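2-dehydro-3-deoxy-D-arabinonate dehydratase (Sulfolobus solfataricus, PDB 2Q18) catalyses the metal-dependent dehydration of 2-dehydro-3-deoxy-D-arabinonate to 2,5-dioxopentanoate, a step in the pentose oxidation pathway that leads from D-arabinonate to 2-oxoglutarate. Local coordinates at residues L26-P30 with I31-M35; N244-P247 with D248-L252. One frame throughout, in Å; residues are numbered along the deposited sequence.

From the N terminus the chain runs through strands 2-8, 11-17 and 23-26, and contact 1 follows at once, where residues 26-30 leave the last of these strands and start helix 30-40. More than two hundred residues later, contact 2 turns the loop after helix 233-241 into strand 250-253. Both are local, so neither encloses the other and they do not cross; they come in series. In space their centres lie about 16 Å apart, and they touch: Ile31 and Met35 on the first turns of helix 30-40 pack against Asp248 and Gly249, bringing the start of that helix against the turn that leads into strand 250-253.

Contact 1 (L26-P30 with I31-M35); sequences LDEDP and IKALM
Asp29 turns its carboxylate onto the amides at the start of the helix, as the N-cap residue. From CB the side chain leads to CG with chi1 at 148°, well short of fully anti to the backbone N; this brings the carboxylate in front of the amides of Ile31 and Lys32. Asp29 CG lies against Ile31 N at 3.6 Å. At the tip, Asp29 OD1 takes a weak bond from Ile31 N, 3.4 Å away. Asp29 OD2 accepts the stronger one, with Lys32 N at 2.9 Å and approaching from above the carboxylate plane, 57° out of it. The same oxygen, Asp29 OD2, also rests 3.6 Å from Ile31 CB. The backbone carbonyl of Asp29 opens the helical ladder, its O accepting from Ala33 N at 2.8 Å, and Pro30 O accepts from Leu34 N in the next rung.

Beside this, Glu28 crosses Lys32 at a slant, and its OE2 comes to 3.2 Å from Lys32 CG. Lys32 NZ stays 4.8 Å from Glu28 OE2, whose salt bridge goes to Arg36 NH1, one turn beyond Lys32. On the buried side Leu26 CD1 meets the methyl CB of Ala33 at 3.8 Å, close to Leu3 of strand 2-8. An aspartate N-cap followed by proline in the first turn is a classic helix start, here leading from strand 23-26 into helix 30-40.

Contact 2 (N244-P247 with D248-L252); sequences NPIP and DGTIL
Thr250 and Pro247 close a type II beta turn, with Asp248 and Gly249 at its corners, and Pro247 O is where the bonds meet. That carbonyl oxygen accepts twice from the same residue: Thr250 OG1 donates to it at 2.6 Å, tilted 19° from the carbonyl plane, and Thr250 N lies 3.2 Å from it, above that plane. The hydroxyl gets there because OG1 sits anti to the threonine's own carbonyl carbon (chi1 -67°), on the side of its backbone N, and so both donors face one acceptor. A valine in place of Thr250 would probably leave Pro247 O with the longer amide bond alone and the turn less firmly pinned.

Around this grip the apolar groups fill in. Thr250 CG2 comes to 4.1 Å from Ile246 CD1, the two side chains meeting at about a right angle, and Ile246 continues onto Leu150 and onto Ile241 of helix 233-241. Gly249 combines a phi near 91° with a psi close to zero, backbone angles at which a CB would collide with Asp248 O.

Further out, the backbones of Gly249 and Thr250 both hydrogen-bond to Leu150 of strand 140-150, which makes a G1 beta bulge where strand 250-253 joins its antiparallel neighbour. Asp248 OD1 accepts from Ser152 N, tying the corner of the turn to the loop after that strand. Within the turn the proline ring reaches back to the threonine hydroxyl, Pro247 CD lying 3.2 Å from Thr250 OG1.

Contact 1 (L26-P30 with I31-M35)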
ATOM      1  N   LEU A  26      -4.604  20.924   4.809  1.00 27.82           N
ATOM      2  CA  LEU A  26      -3.325  20.502   4.245  1.00 27.58           C
ATOM      3  C   LEU A  26      -3.461  19.373   3.235  1.00 27.22           C
ATOM      4  O   LEU A  26      -4.244  18.440   3.433  1.00 26.50           O
ATOM      5  CB  LEU A  26      -2.358  20.086   5.358  1.00 27.72           C
ATOM      6  CG  LEU A  26      -1.978  21.135   6.410  1.00 29.80           C
ATOM      7  CD1 LEU A  26      -0.864  20.596   7.292  1.00 30.43           C
ATOM      8  CD2 LEU A  26      -1.555  22.440   5.763  1.00 28.66           C
ATOM      9  N   ASP A  27      -2.686  19.475   2.155  1.00 27.17           N
ATOM     10  CA  ASP A  27      -2.574  18.417   1.151  1.00 27.02           C
ATOM     11  C   ASP A  27      -1.643  17.302   1.614  1.00 27.04           C
ATOM     12  O   ASP A  27      -1.865  16.138   1.294  1.00 26.57           O
ATOM     13  CB  ASP A  27      -2.015  18.974  -0.160  1.00 26.65           C
ATOM     14  CG  ASP A  27      -2.970  19.912  -0.868  1.00 27.19           C
ATOM     15  OD1 ASP A  27      -4.169  19.959  -0.522  1.00 28.61           O
ATOM     16  OD2 ASP A  27      -2.505  20.604  -1.792  1.00 29.07           O
ATOM     17  N   GLU A  28      -0.592  17.680   2.342  1.00 27.57           N
ATOM     18  CA  GLU A  28       0.483  16.769   2.740  1.00 28.60           C
ATOM     19  C   GLU A  28       0.313  16.249   4.167  1.00 28.78           C
ATOM     20  O   GLU A  28      -0.373  16.872   4.987  1.00 28.49           O
ATOM     21  CB  GLU A  28       1.835  17.488   2.675  1.00 28.52           C
ATOM     22  CG  GLU A  28       2.204  18.094   1.334  1.00 30.99           C
ATOM     23  CD  GLU A  28       3.658  18.526   1.282  1.00 30.32           C
ATOM     24  OE1 GLU A  28       4.021  19.532   1.930  1.00 32.35           O
ATOM     25  OE2 GLU A  28       4.441  17.853   0.585  1.00 37.04           O
ATOM     26  N   ASP A  29       0.963  15.114   4.448  1.00 28.53           N
ATOM     27  CA  ASP A  29       1.225  14.642   5.814  1.00 29.40           C
ATOM     28  C   ASP A  29       1.814  15.792   6.628  1.00 27.07           C
ATOM     29  O   ASP A  29       2.670  16.517   6.123  1.00 26.81           O
ATOM     30  CB  ASP A  29       2.193  13.440   5.778  1.00 30.84           C
ATOM     31  CG  ASP A  29       3.109  13.357   7.009  1.00 37.90           C
ATOM     32  OD1 ASP A  29       2.622  13.126   8.141  1.00 44.97           O
ATOM     33  OD2 ASP A  29       4.342  13.499   6.836  1.00 44.65           O
ATOM     34  N   PRO A  30       1.344  15.975   7.879  1.00 26.15           N
ATOM     35  CA  PRO A  30       1.770  17.140   8.664  1.00 24.96           C
ATOM     36  C   PRO A  30       3.274  17.236   8.938  1.00 24.33           C
ATOM     37  O   PRO A  30       3.805  18.339   8.950  1.00 24.73           O
ATOM     38  CB  PRO A  30       0.967  17.010   9.970  1.00 25.12           C
ATOM     39  CG  PRO A  30       0.554  15.569  10.033  1.00 23.89           C
ATOM     40  CD  PRO A  30       0.371  15.140   8.613  1.00 25.01           C
ATOM     41  N   ILE A  31       3.959  16.110   9.145  1.00 24.36           N
ATOM     42  CA  ILE A  31       5.422  16.133   9.306  1.00 24.57           C
ATOM     43  C   ILE A  31       6.090  16.649   8.024  1.00 26.24           C
ATOM     44  O   ILE A  31       6.960  17.521   8.078  1.00 24.55           O
ATOM     45  CB  ILE A  31       6.010  14.758   9.729  1.00 24.95           C
ATOM     46  CG1 ILE A  31       5.510  14.374  11.131  1.00 24.68           C
ATOM     47  CG2 ILE A  31       7.542  14.799   9.726  1.00 24.04           C
ATOM     48  CD1 ILE A  31       5.628  12.887  11.459  1.00 23.89           C
ATOM     49  N   LYS A  32       5.652  16.125   6.880  1.00 27.34           N
ATOM     50  CA  LYS A  32       6.108  16.602   5.574  1.00 29.75           C
ATOM     51  C   LYS A  32       5.805  18.093   5.387  1.00 29.39           C
ATOM     52  O   LYS A  32       6.650  18.839   4.886  1.00 29.99           O
ATOM     53  CB  LYS A  32       5.483  15.762   4.451  1.00 31.28           C
ATOM     54  CG  LYS A  32       5.820  16.217   3.028  1.00 36.86           C
ATOM     55  CD  LYS A  32       7.311  16.108   2.697  1.00 44.20           C
ATOM     56  CE  LYS A  32       7.595  16.553   1.262  1.00 44.43           C
ATOM     57  NZ  LYS A  32       9.055  16.544   0.948  1.00 49.32           N
ATOM     58  N   ALA A  33       4.618  18.524   5.818  1.00 28.32           N
ATOM     59  CA  ALA A  33       4.234  19.935   5.746  1.00 27.97           C
ATOM     60  C   ALA A  33       5.163  20.819   6.576  1.00 28.12           C
ATOM     61  O   ALA A  33       5.541  21.907   6.136  1.00 28.16           O
ATOM     62  CB  ALA A  33       2.781  20.127   6.183  1.00 28.00           C
ATOM     63  N   LEU A  34       5.526  20.345   7.769  1.00 27.49           N
ATOM     64  CA  LEU A  34       6.427  21.080   8.660  1.00 27.48           C
ATOM     65  C   LEU A  34       7.836  21.192   8.078  1.00 28.80           C
ATOM     66  O   LEU A  34       8.484  22.236   8.199  1.00 28.17           O
ATOM     67  CB  LEU A  34       6.479  20.428  10.045  1.00 26.78           C
ATOM     68  CG  LEU A  34       5.254  20.582  10.959  1.00 26.25           C
ATOM     69  CD1 LEU A  34       5.359  19.634  12.141  1.00 25.38           C
ATOM     70  CD2 LEU A  34       5.072  22.034  11.435  1.00 23.94           C
ATOM     71  N   MET A  35       8.303  20.111   7.456  1.00 28.86           N
ATOM     72  CA  MET A  35       9.596  20.106   6.769  1.00 30.41           C
ATOM     73  C   MET A  35       9.611  21.114   5.611  1.00 30.49           C
ATOM     74  O   MET A  35      10.537  21.916   5.503  1.00 30.10           O
ATOM     75  CB  MET A  35       9.944  18.697   6.285  1.00 29.62           C
ATOM     76  CG  MET A  35      10.294  17.731   7.417  1.00 30.73           C
ATOM     77  SD  MET A  35      10.394  16.018   6.876  1.00 31.13           S
ATOM     78  CE  MET A  35      11.895  16.074   5.893  1.00 35.92           C
TER

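Contact 2 (N244-P247 with D248-L252)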
ATOM      1  N   ASN A 244      23.102   8.481  17.182  1.00 26.91           N
ATOM      2  CA  ASN A 244      21.733   8.051  17.442  1.00 27.67           C
ATOM      3  C   ASN A 244      20.777   8.703  16.451  1.00 27.87           C
ATOM      4  O   ASN A 244      20.299   9.810  16.682  1.00 27.36           O
ATOM      5  CB  ASN A 244      21.349   8.393  18.889  1.00 26.16           C
ATOM      6  CG  ASN A 244      19.990   7.841  19.288  1.00 27.25           C
ATOM      7  OD1 ASN A 244      19.589   6.756  18.856  1.00 24.60           O
ATOM      8  ND2 ASN A 244      19.278   8.585  20.135  1.00 22.60           N
ATOM      9  N   PRO A 245      20.506   8.018  15.328  1.00 29.67           N
ATOM     10  CA  PRO A 245      19.646   8.594  14.300  1.00 29.83           C
ATOM     11  C   PRO A 245      18.213   8.723  14.797  1.00 28.69           C
ATOM     12  O   PRO A 245      17.706   7.829  15.471  1.00 29.03           O
ATOM     13  CB  PRO A 245      19.726   7.576  13.153  1.00 30.64           C
ATOM     14  CG  PRO A 245      20.097   6.287  13.809  1.00 33.04           C
ATOM     15  CD  PRO A 245      20.981   6.670  14.964  1.00 30.62           C
ATOM     16  N   ILE A 246      17.582   9.847  14.480  1.00 27.93           N
ATOM     17  CA  ILE A 246      16.177  10.058  14.813  1.00 26.86           C
ATOM     18  C   ILE A 246      15.384  10.317  13.532  1.00 26.66           C
ATOM     19  O   ILE A 246      15.893  10.948  12.609  1.00 27.72           O
ATOM     20  CB  ILE A 246      15.984  11.212  15.840  1.00 26.37           C
ATOM     21  CG1 ILE A 246      16.633  12.509  15.340  1.00 25.67           C
ATOM     22  CG2 ILE A 246      16.540  10.800  17.214  1.00 24.79           C
ATOM     23  CD1 ILE A 246      16.074  13.778  15.966  1.00 24.42           C
ATOM     24  N   PRO A 247      14.148   9.796  13.455  1.00 26.49           N
ATOM     25  CA  PRO A 247      13.313  10.057  12.281  1.00 25.29           C
ATOM     26  C   PRO A 247      12.730  11.467  12.251  1.00 25.15           C
ATOM     27  O   PRO A 247      12.667  12.135  13.289  1.00 24.13           O
ATOM     28  CB  PRO A 247      12.197   9.015  12.404  1.00 25.55           C
ATOM     29  CG  PRO A 247      12.140   8.683  13.851  1.00 26.69           C
ATOM     30  CD  PRO A 247      13.495   8.895  14.426  1.00 25.32           C
ATOM     31  N   ASP A 248      12.316  11.913  11.064  1.00 23.95           N
ATOM     32  CA  ASP A 248      11.613  13.187  10.917  1.00 24.62           C
ATOM     33  C   ASP A 248      10.332  13.163  11.756  1.00 23.70           C
ATOM     34  O   ASP A 248       9.608  12.168  11.756  1.00 22.52           O
ATOM     35  CB  ASP A 248      11.256  13.450   9.454  1.00 24.43           C
ATOM     36  CG  ASP A 248      12.481  13.581   8.560  1.00 26.98           C
ATOM     37  OD1 ASP A 248      13.510  14.144   9.001  1.00 28.39           O
ATOM     38  OD2 ASP A 248      12.397  13.120   7.405  1.00 27.67           O
ATOM     39  N   GLY A 249      10.072  14.253  12.474  1.00 24.19           N
ATOM     40  CA  GLY A 249       8.879  14.348  13.327  1.00 23.58           C
ATOM     41  C   GLY A 249       9.105  13.882  14.754  1.00 24.43           C
ATOM     42  O   GLY A 249       8.166  13.860  15.563  1.00 23.49           O
ATOM     43  N   THR A 250      10.345  13.500  15.065  1.00 23.04           N
ATOM     44  CA  THR A 250      10.732  13.172  16.437  1.00 23.30           C
ATOM     45  C   THR A 250      10.442  14.367  17.343  1.00 23.06           C
ATOM     46  O   THR A 250      10.688  15.519  16.965  1.00 23.20           O
ATOM     47  CB  THR A 250      12.234  12.812  16.537  1.00 23.54           C
ATOM     48  OG1 THR A 250      12.478  11.591  15.836  1.00 24.16           O
ATOM     49  CG2 THR A 250      12.678  12.632  17.992  1.00 23.26           C
ATOM     50  N   ILE A 251       9.915  14.088  18.531  1.00 23.09           N
ATOM     51  CA  ILE A 251       9.705  15.140  19.518  1.00 23.47           C
ATOM     52  C   ILE A 251      10.692  15.010  20.670  1.00 23.04           C
ATOM     53  O   ILE A 251      10.880  13.926  21.226  1.00 23.11           O
ATOM     54  CB  ILE A 251       8.241  15.183  20.038  1.00 23.61           C
ATOM     55  CG1 ILE A 251       7.293  15.587  18.904  1.00 22.48           C
ATOM     56  CG2 ILE A 251       8.111  16.167  21.209  1.00 21.88           C
ATOM     57  CD1 ILE A 251       5.807  15.513  19.267  1.00 23.89           C
ATOM     58  N   LEU A 252      11.333  16.126  21.002  1.00 23.38           N
ATOM     59  CA  LEU A 252      12.162  16.216  22.195  1.00 24.53           C
ATOM     60  C   LEU A 252      11.530  17.196  23.171  1.00 24.70           C
ATOM     61  O   LEU A 252      11.324  18.366  22.846  1.00 24.08           O
ATOM     62  CB  LEU A 252      13.590  16.661  21.848  1.00 24.52           C
ATOM     63  CG  LEU A 252      14.520  17.013  23.018  1.00 24.28           C
ATOM     64  CD1 LEU A 252      14.874  15.792  23.871  1.00 21.88           C
ATOM     65  CD2 LEU A 252      15.784  17.688  22.506  1.00 25.17           C
TER